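Local structure of kirola (Actinidia deliciosa, 4IGV) at residues Gln40-Leu45 with Ser54-Lys59; Glu66-Asp71 with Glu89-Glu94; Phe85-Gly90 with Phe99-Gln104; Glu94-Phe99 with Glu128-Leu133. The protein is of undetermined biochemical function but, as a kiwifruit allergen of the ripening-related branch of the Bet v 1 family, probably binds small hydrophobic ligands. One frame throughout, in Å; residues are numbered along the deposited sequence. Where two conformers were deposited one is given.

Contact 1: residues Gln40-Leu45 with Ser54-Lys59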
# COMPACT_ATOMS: atom_id res chain seq x y z
N GLN A 40 0.76 10.09 7.77
CA GLN A 40 1.21 11.45 8.09
C GLN A 40 2.18 12.05 7.08
O GLN A 40 2.35 13.26 7.04
CB GLN A 40 1.84 11.49 9.45
CG GLN A 40 0.87 11.34 10.57
CD GLN A 40 0.36 9.91 10.77
OE1 GLN A 40 1.15 9.01 10.93
NE2 GLN A 40 -0.96 9.72 10.76
N GLY A 41 2.80 11.22 6.26
CA GLY A 41 3.70 11.74 5.24
C GLY A 41 4.01 10.65 4.23
O GLY A 41 4.15 9.48 4.57
N VAL A 42 4.11 11.07 2.97
CA VAL A 42 4.62 10.26 1.87
C VAL A 42 5.60 11.15 1.13
O VAL A 42 5.20 12.11 0.43
CB VAL A 42 3.50 9.91 0.94
CG1 VAL A 42 4.01 9.06 -0.17
CG2 VAL A 42 2.35 9.14 1.68
N ASP A 43 6.87 10.78 1.25
CA ASP A 43 7.97 11.62 0.76
C ASP A 43 8.82 10.89 -0.24
O ASP A 43 9.47 9.88 0.09
CB ASP A 43 8.86 12.08 1.90
CG ASP A 43 8.09 12.81 2.97
OD1 ASP A 43 7.41 13.81 2.60
OD2 ASP A 43 8.02 12.31 4.11
N LEU A 44 8.83 11.38 -1.48
CA LEU A 44 9.69 10.83 -2.49
C LEU A 44 11.13 11.15 -2.10
O LEU A 44 11.46 12.29 -1.79
CB LEU A 44 9.33 11.46 -3.85
CG LEU A 44 10.11 10.96 -5.07
CD1 LEU A 44 9.78 9.51 -5.40
CD2 LEU A 44 9.73 11.84 -6.21
N LEU A 45 11.98 10.14 -2.15
CA LEU A 45 13.38 10.29 -1.85
C LEU A 45 14.26 10.20 -3.07
O LEU A 45 15.25 10.88 -3.12
CB LEU A 45 13.79 9.21 -0.86
CG LEU A 45 13.15 9.24 0.51
CD1 LEU A 45 13.82 8.16 1.40
CD2 LEU A 45 13.24 10.58 1.17
N SER A 54 11.60 4.12 -8.07
CA SER A 54 11.44 5.26 -7.21
C SER A 54 11.45 4.79 -5.75
O SER A 54 11.05 3.63 -5.41
CB SER A 54 10.16 6.05 -7.51
OG SER A 54 8.97 5.27 -7.50
N VAL A 55 11.92 5.65 -4.87
CA VAL A 55 12.09 5.32 -3.47
C VAL A 55 11.26 6.30 -2.66
O VAL A 55 11.40 7.52 -2.84
CB VAL A 55 13.58 5.39 -3.06
CG1 VAL A 55 13.77 5.11 -1.53
CG2 VAL A 55 14.47 4.48 -3.93
N ILE A 56 10.42 5.77 -1.79
CA ILE A 56 9.41 6.55 -1.10
C ILE A 56 9.50 6.26 0.40
O ILE A 56 9.59 5.10 0.85
CB ILE A 56 8.00 6.27 -1.64
CG1 ILE A 56 7.93 6.55 -3.12
CG2 ILE A 56 6.96 7.12 -0.87
CD1 ILE A 56 6.58 6.12 -3.73
N PHE A 57 9.42 7.34 1.19
CA PHE A 57 9.42 7.23 2.66
C PHE A 57 8.00 7.48 3.18
O PHE A 57 7.37 8.43 2.76
CB PHE A 57 10.39 8.26 3.24
CG PHE A 57 10.51 8.24 4.75
CD1 PHE A 57 11.26 7.23 5.38
CD2 PHE A 57 9.95 9.23 5.51
CE1 PHE A 57 11.40 7.24 6.75
CE2 PHE A 57 10.11 9.23 6.90
CZ PHE A 57 10.86 8.21 7.48
N PHE A 58 7.52 6.62 4.10
CA PHE A 58 6.20 6.74 4.68
C PHE A 58 6.30 6.98 6.16
O PHE A 58 7.06 6.31 6.87
CB PHE A 58 5.41 5.46 4.45
CG PHE A 58 5.12 5.15 3.01
CD1 PHE A 58 4.03 5.63 2.39
CD2 PHE A 58 6.00 4.37 2.26
CE1 PHE A 58 3.75 5.34 1.05
CE2 PHE A 58 5.72 4.09 0.96
CZ PHE A 58 4.61 4.56 0.36
N LYS A 59 5.51 7.96 6.62
CA LYS A 59 5.30 8.17 8.03
C LYS A 59 3.84 7.80 8.27
O LYS A 59 2.95 8.38 7.64
CB LYS A 59 5.53 9.63 8.41
CG LYS A 59 6.96 10.08 8.22
CD LYS A 59 7.10 11.52 8.61
CE LYS A 59 6.87 11.72 10.08
NZ LYS A 59 7.29 13.08 10.50
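Strands G41-L45 and V55-K59 run antiparallel, 154° apart in direction, with their axes approaching to 4.5 Å. G41/K59 and D43/F57 are the hydrogen-bonded pairs, V42/F58 and L44/I56 the non-hydrogen-bonded ones. D43 N reaches F57 O at 2.8 Å in the carbonyl plane, while the return bond from F57 N meets D43 O from above its plane. At one end Q40 and G41 both face K59, a classic beta bulge: K59 O accepts from Q40 N at 2.8 Å and from G41 N at 3.2 Å, and only the G41 donor sits on a lone pair. Q40 then turns its amide away, OE1 to T61 and NE2 to P36.

V42, L44, I56 and F58 share one face of the hairpin. V42 CG1, anti to its backbone N (chi1 -179°), lies alongside I56 and touches I56 CG2 at 3.6 Å; F58 CE1 is 3.9 Å from the same V42 CG1. I56 CG2 also rests over one face of the F58 ring, offset toward the rim. On the other face D43 and F57 stand side by side, their carboxylate and ring planes only 20° apart, so that D43 OD2 meets the ring edge in plane, 3.9 Å from F57 CD2. L45 CD1 crosses F57 obliquely and packs on its CB.

The hairpin, at one edge of the Bet v 1 sheet, is thus two-sided: the V42/I56/F58 side is apolar and packs against L28, I31 and W49, while on the other the coplanar carboxylate may gain a mild electrostatic benefit from the ring edge.

Contact 2: residues Glu66-Asp71 with Glu89-Glu94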
# COMPACT_ATOMS: atom_id res chain seq x y z
N GLU A 66 3.41 5.57 16.01
CA GLU A 66 4.01 6.13 14.82
C GLU A 66 5.12 5.19 14.33
O GLU A 66 5.96 4.72 15.13
CB GLU A 66 4.54 7.54 15.06
CG GLU A 66 3.44 8.56 15.42
CD GLU A 66 3.96 9.99 15.54
OE1 GLU A 66 5.14 10.27 15.25
OE2 GLU A 66 3.15 10.84 15.97
N LYS A 67 5.04 4.90 13.04
CA LYS A 67 5.99 4.02 12.38
C LYS A 67 6.51 4.67 11.12
O LYS A 67 5.94 5.64 10.62
CB LYS A 67 5.34 2.70 12.06
CG LYS A 67 5.00 1.90 13.35
CD LYS A 67 4.49 0.54 13.06
CE LYS A 67 3.91 -0.08 14.30
NZ LYS A 67 4.81 -1.04 14.94
N THR A 68 7.60 4.13 10.59
CA THR A 68 8.11 4.59 9.31
C THR A 68 8.47 3.40 8.42
O THR A 68 8.72 2.30 8.93
CB THR A 68 9.34 5.53 9.39
OG1 THR A 68 10.50 4.82 9.90
CG2 THR A 68 9.05 6.73 10.26
N ALA A 69 8.52 3.62 7.13
CA ALA A 69 8.96 2.61 6.16
C ALA A 69 9.59 3.34 5.00
O ALA A 69 9.14 4.42 4.60
CB ALA A 69 7.82 1.80 5.66
N LYS A 70 10.62 2.75 4.43
CA LYS A 70 11.16 3.20 3.17
C LYS A 70 10.95 2.07 2.19
O LYS A 70 11.33 0.91 2.44
CB LYS A 70 12.66 3.51 3.28
CG LYS A 70 13.25 4.08 2.08
CD LYS A 70 14.72 4.46 2.23
CE LYS A 70 15.58 3.28 2.41
NZ LYS A 70 17.02 3.73 2.36
N ASP A 71 10.34 2.39 1.06
CA ASP A 71 9.98 1.41 0.04
C ASP A 71 10.57 1.76 -1.30
O ASP A 71 10.78 2.95 -1.59
CB ASP A 71 8.47 1.36 -0.23
CG ASP A 71 7.63 0.91 0.92
OD1 ASP A 71 8.10 0.79 2.07
OD2 ASP A 71 6.39 0.72 0.66
N GLU A 89 13.35 -0.64 4.51
CA GLU A 89 13.68 -0.25 5.88
C GLU A 89 12.43 0.12 6.63
O GLU A 89 11.45 0.53 6.03
CB GLU A 89 14.61 0.97 5.90
CG GLU A 89 15.92 0.82 5.23
CD GLU A 89 16.84 2.05 5.40
OE1 GLU A 89 16.34 3.16 5.74
OE2 GLU A 89 18.07 1.91 5.20
N GLY A 90 12.48 0.01 7.94
CA GLY A 90 11.44 0.52 8.80
C GLY A 90 11.03 -0.45 9.86
O GLY A 90 11.63 -1.50 10.03
N ASP A 91 10.01 -0.08 10.61
CA ASP A 91 9.58 -0.89 11.75
C ASP A 91 9.27 -2.32 11.31
O ASP A 91 9.56 -3.27 12.05
CB ASP A 91 8.36 -0.26 12.43
CG ASP A 91 8.65 1.11 13.01
OD1 ASP A 91 8.78 1.22 14.24
OD2 ASP A 91 8.78 2.09 12.26
N LEU A 92 8.62 -2.49 10.17
CA LEU A 92 8.27 -3.86 9.69
C LEU A 92 9.46 -4.78 9.54
O LEU A 92 9.35 -6.02 9.73
CB LEU A 92 7.48 -3.79 8.37
CG LEU A 92 6.00 -3.44 8.48
CD1 LEU A 92 5.39 -2.89 7.21
CD2 LEU A 92 5.19 -4.68 9.02
N MET A 93 10.62 -4.19 9.28
CA MET A 93 11.83 -4.97 9.10
C MET A 93 12.35 -5.54 10.41
O MET A 93 13.26 -6.34 10.43
CB MET A 93 12.92 -4.11 8.45
CG MET A 93 12.59 -3.63 7.04
SD MET A 93 12.48 -5.00 5.86
CE MET A 93 10.72 -5.19 5.86
N GLU A 94 11.77 -5.13 11.53
CA GLU A 94 12.11 -5.71 12.82
C GLU A 94 11.44 -7.06 12.99
O GLU A 94 11.83 -7.82 13.89
CB GLU A 94 11.69 -4.77 13.96
CG GLU A 94 12.49 -3.48 14.00
CD GLU A 94 11.94 -2.47 15.01
OE1 GLU A 94 10.71 -2.41 15.21
OE2 GLU A 94 12.75 -1.73 15.60
O HOH W 1 8.49 3.60 15.43
O HOH W 2 7.58 -0.67 15.80
O HOH W 3 7.47 -0.28 8.66
O HOH W 4 10.44 4.05 12.53
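E89, D91 and K70 carry this contact. V88 and E89 both face K70 in a classic beta bulge where the chain turns a corner: K70 N donates to E89 O at 2.9 Å, and K70 O, already bound by V88 N, also receives a longer bond from E89 N. The E89 and K70 side chains run alongside each other; K70 bends at chi3 (67°) and lays CE and NZ against the E89 carboxylate, giving a long, weak salt bridge of 3.5 Å from K70 NZ to E89 OE1. D91 grips T68 twice. Its OD2 takes T68 N at 2.9 Å, nearly straight but from above the carboxylate plane, and D91 N donates to T68 O at 3.2 Å. The K67 methylenes cross the carboxylate obliquely, with K67 CG 3.7 Å from D91 CG. Two waters donate to D91 OD1, linking it to E66 O and K67 NZ, and a third joins OD2 to T68 OG1. This solvation probably keeps D91 ionised. G90 (phi 134°) lies against T68 O and A69 CA, where a side chain would collide. D91-E94 then forms a 3-10 turn. Strand 65-77 runs between strands 82-88 and 55-62, and L92 packs on I87 and Y60 of those two neighbours.

Contact 3: residues Phe85-Gly90 with Phe99-Gln104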
# COMPACT_ATOMS: atom_id res chain seq x y z
N PHE A 85 5.31 -2.52 -4.24
CA PHE A 85 6.19 -1.83 -3.30
C PHE A 85 6.97 -2.84 -2.48
O PHE A 85 6.41 -3.81 -1.95
CB PHE A 85 5.34 -1.04 -2.34
CG PHE A 85 4.50 0.04 -2.97
CD1 PHE A 85 5.01 1.30 -3.22
CD2 PHE A 85 3.21 -0.23 -3.33
CE1 PHE A 85 4.19 2.30 -3.84
CE2 PHE A 85 2.38 0.75 -3.93
CZ PHE A 85 2.89 2.00 -4.19
N LYS A 86 8.29 -2.71 -2.46
CA LYS A 86 9.17 -3.53 -1.62
C LYS A 86 9.58 -2.70 -0.40
O LYS A 86 10.18 -1.66 -0.58
CB LYS A 86 10.41 -4.02 -2.38
CG LYS A 86 11.42 -4.71 -1.49
CD LYS A 86 12.63 -5.14 -2.32
CE LYS A 86 13.72 -5.63 -1.46
NZ LYS A 86 14.86 -5.90 -2.38
N ILE A 87 9.33 -3.17 0.80
CA ILE A 87 9.75 -2.48 2.01
C ILE A 87 11.20 -2.79 2.27
O ILE A 87 11.58 -3.97 2.32
CB ILE A 87 8.87 -2.84 3.25
CG1 ILE A 87 7.39 -2.62 2.93
CG2 ILE A 87 9.39 -2.03 4.49
CD1 ILE A 87 6.41 -3.10 4.02
N VAL A 88 12.04 -1.77 2.38
CA VAL A 88 13.49 -2.00 2.53
C VAL A 88 14.00 -1.60 3.87
O VAL A 88 14.98 -2.18 4.36
CB VAL A 88 14.30 -1.38 1.41
CG1 VAL A 88 13.88 -2.06 0.05
CG2 VAL A 88 14.23 0.09 1.33
N GLU A 89 13.35 -0.64 4.51
CA GLU A 89 13.68 -0.25 5.88
C GLU A 89 12.43 0.12 6.63
O GLU A 89 11.45 0.53 6.03
CB GLU A 89 14.61 0.97 5.90
CG GLU A 89 15.92 0.82 5.23
CD GLU A 89 16.84 2.05 5.40
OE1 GLU A 89 16.34 3.16 5.74
OE2 GLU A 89 18.07 1.91 5.20
N GLY A 90 12.48 0.01 7.94
CA GLY A 90 11.44 0.52 8.80
C GLY A 90 11.03 -0.45 9.86
O GLY A 90 11.63 -1.50 10.03
N PHE A 99 9.27 -8.07 2.71
CA PHE A 99 7.87 -7.68 2.67
C PHE A 99 7.60 -6.91 1.39
O PHE A 99 8.23 -5.90 1.14
CB PHE A 99 7.50 -6.84 3.89
CG PHE A 99 6.06 -6.99 4.34
CD1 PHE A 99 5.75 -7.60 5.49
CD2 PHE A 99 4.99 -6.54 3.54
CE1 PHE A 99 4.44 -7.75 5.89
CE2 PHE A 99 3.70 -6.72 3.96
CZ PHE A 99 3.45 -7.30 5.11
N ILE A 100 6.66 -7.42 0.61
CA ILE A 100 6.23 -6.82 -0.65
C ILE A 100 4.72 -6.61 -0.59
O ILE A 100 3.99 -7.44 -0.08
CB ILE A 100 6.51 -7.77 -1.84
CG1 ILE A 100 8.01 -8.13 -1.89
CG2 ILE A 100 6.06 -7.13 -3.08
CD1 ILE A 100 8.80 -7.10 -1.92
N ILE A 101 4.28 -5.45 -1.06
CA ILE A 101 2.86 -5.12 -1.12
C ILE A 101 2.52 -4.80 -2.56
O ILE A 101 3.12 -3.95 -3.18
CB ILE A 101 2.53 -3.89 -0.26
CG1 ILE A 101 2.83 -4.22 1.22
CG2 ILE A 101 1.03 -3.46 -0.42
CD1 ILE A 101 2.60 -3.02 2.17
N ILE A 102 1.55 -5.51 -3.09
CA ILE A 102 1.05 -5.29 -4.46
C ILE A 102 -0.33 -4.73 -4.37
O ILE A 102 -1.20 -5.27 -3.66
CB ILE A 102 1.01 -6.60 -5.27
CG1 ILE A 102 2.31 -7.36 -5.21
CG2 ILE A 102 0.63 -6.29 -6.71
CD1 ILE A 102 2.17 -8.79 -5.81
N VAL A 103 -0.55 -3.61 -5.05
CA VAL A 103 -1.88 -2.99 -5.17
C VAL A 103 -2.28 -3.14 -6.64
O VAL A 103 -1.56 -2.76 -7.52
CB VAL A 103 -1.87 -1.47 -4.83
CG1 VAL A 103 -3.33 -0.98 -4.71
CG2 VAL A 103 -1.10 -1.16 -3.57
N GLN A 104 -3.44 -3.73 -6.88
CA GLN A 104 -3.91 -3.93 -8.25
C GLN A 104 -5.37 -3.55 -8.37
O GLN A 104 -6.19 -4.02 -7.58
CB GLN A 104 -3.71 -5.42 -8.64
CG GLN A 104 -3.95 -5.66 -10.07
CD GLN A 104 -5.36 -6.10 -10.38
OE1 GLN A 104 -5.95 -6.92 -9.64
NE2 GLN A 104 -5.92 -5.58 -11.47
O HOH W 5 11.54 -6.56 1.55
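I87 sets CG1 anti to its carbonyl carbon and then runs straight on (chi2 173°), which carries CD1 alongside F99 to within 3.8 Å of F99 CD2. I100 begins the same way but folds back at chi2 (-54°), so its CD1 crosses the root of the K86 chain, 3.5 Å from K86 CB. F85 (chi1 -62°) brings its ring edge-on to strand 99-104, CE2 4.0 Å from V103 CG2. I101 CD1 touches the same I87 CD1 more loosely.

Both strands belong to a beta hairpin inside the seven-stranded antiparallel sheet of the Bet v 1 fold. F85 and I101 form a hydrogen-bonded pair: F85 N to I101 O and I101 N to F85 O are both 2.8 Å and in the carbonyl planes. I87 N meets F99 O at 3.0 Å, nearly along the C=O axis. There the strands part, and a water takes up the return link, donating to I87 O at 2.7 Å and accepting from F99 N. I101 and V103 go on to W116 in strand 112-122, while F85 and I87 touch D71 in strand 65-77; K86 runs extended away from strand 99-104, beside I72 and E74.

Contact 4: residues Glu94-Phe99 with Glu128-Leu133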
# COMPACT_ATOMS: atom_id res chain seq x y z
N GLU A 94 11.77 -5.13 11.53
CA GLU A 94 12.11 -5.71 12.82
C GLU A 94 11.44 -7.06 12.99
O GLU A 94 11.83 -7.82 13.89
CB GLU A 94 11.69 -4.77 13.96
CG GLU A 94 12.49 -3.48 14.00
CD GLU A 94 11.94 -2.47 15.01
OE1 GLU A 94 10.71 -2.41 15.21
OE2 GLU A 94 12.75 -1.73 15.60
N LEU A 95 10.41 -7.35 12.18
CA LEU A 95 9.64 -8.59 12.25
C LEU A 95 9.73 -9.48 11.02
O LEU A 95 9.62 -10.71 11.14
CB LEU A 95 8.15 -8.25 12.48
CG LEU A 95 7.76 -7.47 13.73
CD1 LEU A 95 6.28 -7.10 13.73
CD2 LEU A 95 8.12 -8.30 14.95
N TYR A 96 9.90 -8.87 9.84
CA TYR A 96 9.95 -9.55 8.54
C TYR A 96 11.29 -9.33 7.87
O TYR A 96 11.81 -8.22 7.83
CB TYR A 96 8.78 -9.05 7.63
CG TYR A 96 7.44 -9.23 8.27
CD1 TYR A 96 6.77 -10.46 8.26
CD2 TYR A 96 6.83 -8.18 8.96
CE1 TYR A 96 5.56 -10.63 8.92
CE2 TYR A 96 5.60 -8.33 9.61
CZ TYR A 96 4.97 -9.56 9.58
OH TYR A 96 3.77 -9.71 10.29
N LYS A 97 11.84 -10.43 7.34
CA LYS A 97 13.03 -10.39 6.53
C LYS A 97 12.78 -9.66 5.23
O LYS A 97 13.58 -8.85 4.78
CB LYS A 97 13.49 -11.82 6.21
CG LYS A 97 14.80 -11.87 5.45
CD LYS A 97 15.32 -13.27 5.38
CE LYS A 97 16.57 -13.35 4.51
NZ LYS A 97 17.02 -14.74 4.26
N THR A 98 11.64 -9.96 4.63
CA THR A 98 11.19 -9.36 3.40
C THR A 98 9.70 -9.11 3.43
O THR A 98 8.95 -9.83 4.08
CB THR A 98 11.49 -10.23 2.16
OG1 THR A 98 10.75 -11.43 2.18
CG2 THR A 98 12.97 -10.62 2.08
N PHE A 99 9.27 -8.07 2.71
CA PHE A 99 7.87 -7.68 2.67
C PHE A 99 7.60 -6.91 1.39
O PHE A 99 8.23 -5.90 1.14
CB PHE A 99 7.50 -6.84 3.89
CG PHE A 99 6.06 -6.99 4.34
CD1 PHE A 99 5.75 -7.60 5.49
CD2 PHE A 99 4.99 -6.54 3.54
CE1 PHE A 99 4.44 -7.75 5.89
CE2 PHE A 99 3.70 -6.72 3.96
CZ PHE A 99 3.45 -7.30 5.11
N GLU A 128 3.70 -12.69 14.02
CA GLU A 128 2.30 -12.77 13.63
C GLU A 128 2.14 -12.59 12.13
O GLU A 128 3.01 -11.96 11.48
CB GLU A 128 1.50 -11.68 14.36
CG GLU A 128 1.48 -11.81 15.87
CD GLU A 128 0.53 -10.82 16.55
OE1 GLU A 128 -0.13 -10.02 15.85
OE2 GLU A 128 0.43 -10.86 17.80
N GLU A 129 1.08 -13.14 11.55
CA GLU A 129 0.68 -12.75 10.19
C GLU A 129 0.27 -11.25 10.25
O GLU A 129 -0.25 -10.78 11.27
CB GLU A 129 -0.47 -13.57 9.61
CG GLU A 129 -0.37 -15.09 9.55
CD GLU A 129 1.03 -15.65 9.54
OE1 GLU A 129 1.82 -15.30 8.64
OE2 GLU A 129 1.31 -16.51 10.43
N PRO A 130 0.49 -10.51 9.17
CA PRO A 130 0.28 -9.05 9.15
C PRO A 130 -1.17 -8.63 8.98
O PRO A 130 -1.52 -7.75 8.14
CB PRO A 130 1.17 -8.60 7.99
CG PRO A 130 1.21 -9.77 7.08
CD PRO A 130 1.17 -10.99 7.95
N ASN A 131 -2.05 -9.18 9.81
CA ASN A 131 -3.46 -8.81 9.71
C ASN A 131 -3.73 -7.35 10.01
O ASN A 131 -4.55 -6.73 9.36
CB ASN A 131 -4.33 -9.72 10.61
CG ASN A 131 -4.38 -11.14 10.07
OD1 ASN A 131 -4.96 -11.38 9.00
ND2 ASN A 131 -3.74 -12.05 10.74
N THR A 132 -3.03 -6.80 10.99
CA THR A 132 -3.25 -5.42 11.37
C THR A 132 -2.86 -4.51 10.21
O THR A 132 -3.53 -3.53 9.94
CB THR A 132 -2.45 -5.05 12.65
OG1 THR A 132 -2.93 -5.86 13.75
CG2 THR A 132 -2.64 -3.60 13.00
N LEU A 133 -1.80 -4.84 9.49
CA LEU A 133 -1.40 -4.03 8.35
C LEU A 133 -2.42 -4.13 7.20
O LEU A 133 -2.72 -3.16 6.51
CB LEU A 133 0.01 -4.46 7.87
CG LEU A 133 0.61 -3.57 6.81
CD1 LEU A 133 0.93 -2.14 7.35
CD2 LEU A 133 1.85 -4.18 6.16
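Y96 OH donates to E128 O at 2.7 Å, coming from above the carbonyl plane, while that oxygen lies at the edge of the tyrosine ring. P130 CB lies 3.6 Å from the Y96 OH oxygen and 4.2 Å from Y96 CZ, the apolar part of the touch. F99 brings the end of its ring to the same proline: CZ is 3.9 Å from P130 CG, with the pyrrolidine at the ring edge. From the helix side L133 meets F99 tip to tip, CD2 to CZ at 3.7 Å. The two aromatics brace each other in a T-shaped stack, F99 CE1 standing 3.8 Å above the centre of the Y96 ring.

Here the start of strand 96-107 receives the N-terminus of helix 131-145, the long C-terminal helix of the Bet v 1 fold. P130 is its N-cap residue and the centre of an inverse gamma turn, closed by a weak bond from N131 N to E129 O. On the strand, K97 and T98 both face E121 in a classic beta bulge that separates Y96 from F99. Farther out, F118 packs edge-to-face with F99, the Y120 ring meets that of Y96, and E129 turns back to Y120 OH and K122 NZ, with M7 of strand 4-12 beside it.

In the fold
All four contacts reach one antiparallel sheet. Contacts 1 and 3 are hairpins separated by strand 65-77: contact 1 takes in the outermost strand 39-46, whereas contact 3 lies only about 7 Å, centre to centre, from the chain's middle and is nearly all aliphatic and aromatic on its inner face. Contact 2, on the surface, shares E89 and G90 with contact 3 and trades apolar packing for charges and waters. Contact 4 is buried and joins the start of strand 96-107 to the loop and first turn of helix 131-145 through one hydrogen bond and aromatic-aliphatic packing. L133 touches L92 of contact 2 and I101 of contact 3, while F58 N to A69 O (2.8 Å) ties contacts 1 and 2.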